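Local coordinates for hypothetical sugar ABC-transporter sugar binding protein (Arthrobacter globiformis, PDB 7BVT) that binds the cyclic tetrasaccharide cyclic alpha-maltosyl-1,6-maltose, probably delivering it to an ABC transporter for uptake, at residues V28-W33 / P84-G89. Sequence-based numbering, arbitrary orientation.
Sequences VEVTVW and PDIAIG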
loop_
_atom_site.group_PDB
_atom_site.type_symbol
_atom_site.label_atom_id
_atom_site.label_comp_id
_atom_site.label_asym_id
_atom_site.label_seq_id
_atom_site.Cartn_x
_atom_site.Cartn_y
_atom_site.Cartn_z
ATOM N N VAL A 28 0.998 -29.733 16.319
ATOM C CA VAL A 28 -0.253 -28.931 16.252
ATOM C C VAL A 28 -0.447 -28.543 14.777
ATOM O O VAL A 28 0.512 -27.970 14.184
ATOM C CB VAL A 28 -0.187 -27.679 17.150
ATOM C CG1 VAL A 28 -1.446 -26.806 17.000
ATOM C CG2 VAL A 28 0.068 -28.021 18.611
ATOM N N GLU A 29 -1.604 -28.857 14.204
ATOM C CA GLU A 29 -1.912 -28.569 12.782
ATOM C C GLU A 29 -2.463 -27.151 12.706
ATOM O O GLU A 29 -3.380 -26.837 13.460
ATOM C CB GLU A 29 -2.920 -29.573 12.228
ATOM C CG GLU A 29 -2.452 -31.008 12.418
ATOM C CD GLU A 29 -1.389 -31.475 11.443
ATOM O OE1 GLU A 29 -1.184 -30.780 10.417
ATOM O OE2 GLU A 29 -0.765 -32.550 11.698
ATOM N N VAL A 30 -1.865 -26.319 11.868
ATOM C CA VAL A 30 -2.219 -24.891 11.726
ATOM C C VAL A 30 -2.474 -24.659 10.239
ATOM O O VAL A 30 -1.602 -24.919 9.400
ATOM C CB VAL A 30 -1.089 -24.011 12.301
ATOM C CG1 VAL A 30 -1.255 -22.533 11.956
ATOM C CG2 VAL A 30 -0.955 -24.162 13.805
ATOM N N THR A 31 -3.644 -24.164 9.950
ATOM C CA THR A 31 -4.013 -23.838 8.569
ATOM C C THR A 31 -3.755 -22.355 8.272
ATOM O O THR A 31 -4.043 -21.518 9.130
ATOM C CB THR A 31 -5.445 -24.222 8.290
ATOM O OG1 THR A 31 -6.311 -23.534 9.186
ATOM C CG2 THR A 31 -5.603 -25.735 8.391
ATOM N N VAL A 32 -3.276 -22.079 7.078
ATOM C CA VAL A 32 -3.003 -20.698 6.583
ATOM C C VAL A 32 -3.729 -20.550 5.266
ATOM O O VAL A 32 -3.462 -21.373 4.396
ATOM C CB VAL A 32 -1.513 -20.420 6.393
ATOM C CG1 VAL A 32 -1.319 -19.028 5.816
ATOM C CG2 VAL A 32 -0.750 -20.575 7.680
ATOM N N TRP A 33 -4.579 -19.560 5.142
ATOM C CA TRP A 33 -5.146 -19.172 3.841
ATOM C C TRP A 33 -4.505 -17.863 3.389
ATOM O O TRP A 33 -4.381 -16.937 4.214
ATOM C CB TRP A 33 -6.637 -19.015 3.888
ATOM C CG TRP A 33 -7.422 -20.233 4.267
ATOM C CD1 TRP A 33 -6.961 -21.495 4.393
ATOM C CD2 TRP A 33 -8.831 -20.301 4.480
ATOM N NE1 TRP A 33 -7.992 -22.338 4.708
ATOM C CE2 TRP A 33 -9.138 -21.651 4.763
ATOM C CE3 TRP A 33 -9.852 -19.363 4.459
ATOM C CZ2 TRP A 33 -10.428 -22.069 5.089
ATOM C CZ3 TRP A 33 -11.139 -19.792 4.721
ATOM C CH2 TRP A 33 -11.407 -21.116 5.043
ATOM N N PRO A 84 -9.949 -20.651 9.157
ATOM C CA PRO A 84 -8.567 -21.092 9.162
ATOM C C PRO A 84 -7.952 -20.588 10.477
ATOM O O PRO A 84 -8.555 -19.825 11.161
ATOM C CB PRO A 84 -7.923 -20.403 7.968
ATOM C CG PRO A 84 -8.694 -19.145 7.895
ATOM C CD PRO A 84 -10.126 -19.480 8.261
ATOM N N ASP A 85 -6.788 -21.066 10.778
ATOM C CA ASP A 85 -6.075 -20.594 11.989
ATOM C C ASP A 85 -5.429 -19.241 11.677
ATOM O O ASP A 85 -5.487 -18.364 12.512
ATOM C CB ASP A 85 -5.027 -21.589 12.431
ATOM C CG ASP A 85 -5.714 -22.889 12.794
ATOM O OD1 ASP A 85 -6.690 -22.815 13.611
ATOM O OD2 ASP A 85 -5.283 -23.922 12.227
ATOM N N ILE A 86 -4.825 -19.112 10.509
ATOM C CA ILE A 86 -4.207 -17.857 10.006
ATOM C C ILE A 86 -4.898 -17.457 8.698
ATOM O O ILE A 86 -4.948 -18.260 7.726
ATOM C CB ILE A 86 -2.675 -17.971 9.851
ATOM C CG1 ILE A 86 -1.965 -18.323 11.164
ATOM C CG2 ILE A 86 -2.079 -16.740 9.227
ATOM C CD1 ILE A 86 -0.508 -18.719 10.992
ATOM N N ALA A 87 -5.301 -16.206 8.587
ATOM C CA ALA A 87 -5.636 -15.593 7.284
ATOM C C ALA A 87 -4.588 -14.543 6.917
ATOM O O ALA A 87 -4.199 -13.751 7.780
ATOM C CB ALA A 87 -6.990 -14.930 7.351
ATOM N N ILE A 88 -4.151 -14.516 5.683
ATOM C CA ILE A 88 -3.242 -13.458 5.195
ATOM C C ILE A 88 -4.021 -12.667 4.146
ATOM O O ILE A 88 -4.324 -13.208 3.072
ATOM C CB ILE A 88 -1.912 -14.037 4.690
ATOM C CG1 ILE A 88 -1.221 -14.870 5.777
ATOM C CG2 ILE A 88 -0.989 -12.960 4.130
ATOM C CD1 ILE A 88 0.080 -15.464 5.379
ATOM N N GLY A 89 -4.324 -11.407 4.458
ATOM C CA GLY A 89 -5.217 -10.569 3.656
ATOM C C GLY A 89 -4.604 -9.247 3.298
ATOM O O GLY A 89 -3.546 -8.905 3.803
HETATM O O HOH W 1 -6.166 -26.372 12.511
#
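The first torsions of Trp33 and Asp85 bring the indole onto Pro84 and the carboxylate to the Thr31 backbone. In each, CG is anti to the carbonyl carbon and beside the backbone N (chi1 -61° and -62°). Pro84 CB sits 3.5 Å from the centroid of the Trp33 five-membered ring, a CH-pi contact over its face. Pro84 CG and CD carry on across the same face, against the six-membered ring. Replacing Trp33 by an alanine would probably leave this proline face without its aromatic cover and Lys73 without its cation-pi partner. Asp85 OD2 accepts a hydrogen bond from Thr31 N at 2.8 Å through its anti lone pair, nearly straight at 168°. A water bridges the same OD2 to Glu29 O. Thr31 OG1 accepts one from Asp85 N at 3.0 Å. Beyond this, parallel pairing takes over: Ile86 N to Thr31 O, Trp33 N to Ile86 O, and Ile88 N to Trp33 O at 2.8 Å. Val32 CG2 lies alongside Ile86 CD1 at 3.8 Å. Strand 28-34 lies between parallel strands 58-64 and 86-90, linked through helices 38-53 and 70-80 as beta-alpha-beta units. Strand 86-90 also pairs antiparallel with 292-301. Helix 70-80 packs on Trp33 and Pro84, and helix 306-319 on Val30 and Ile86.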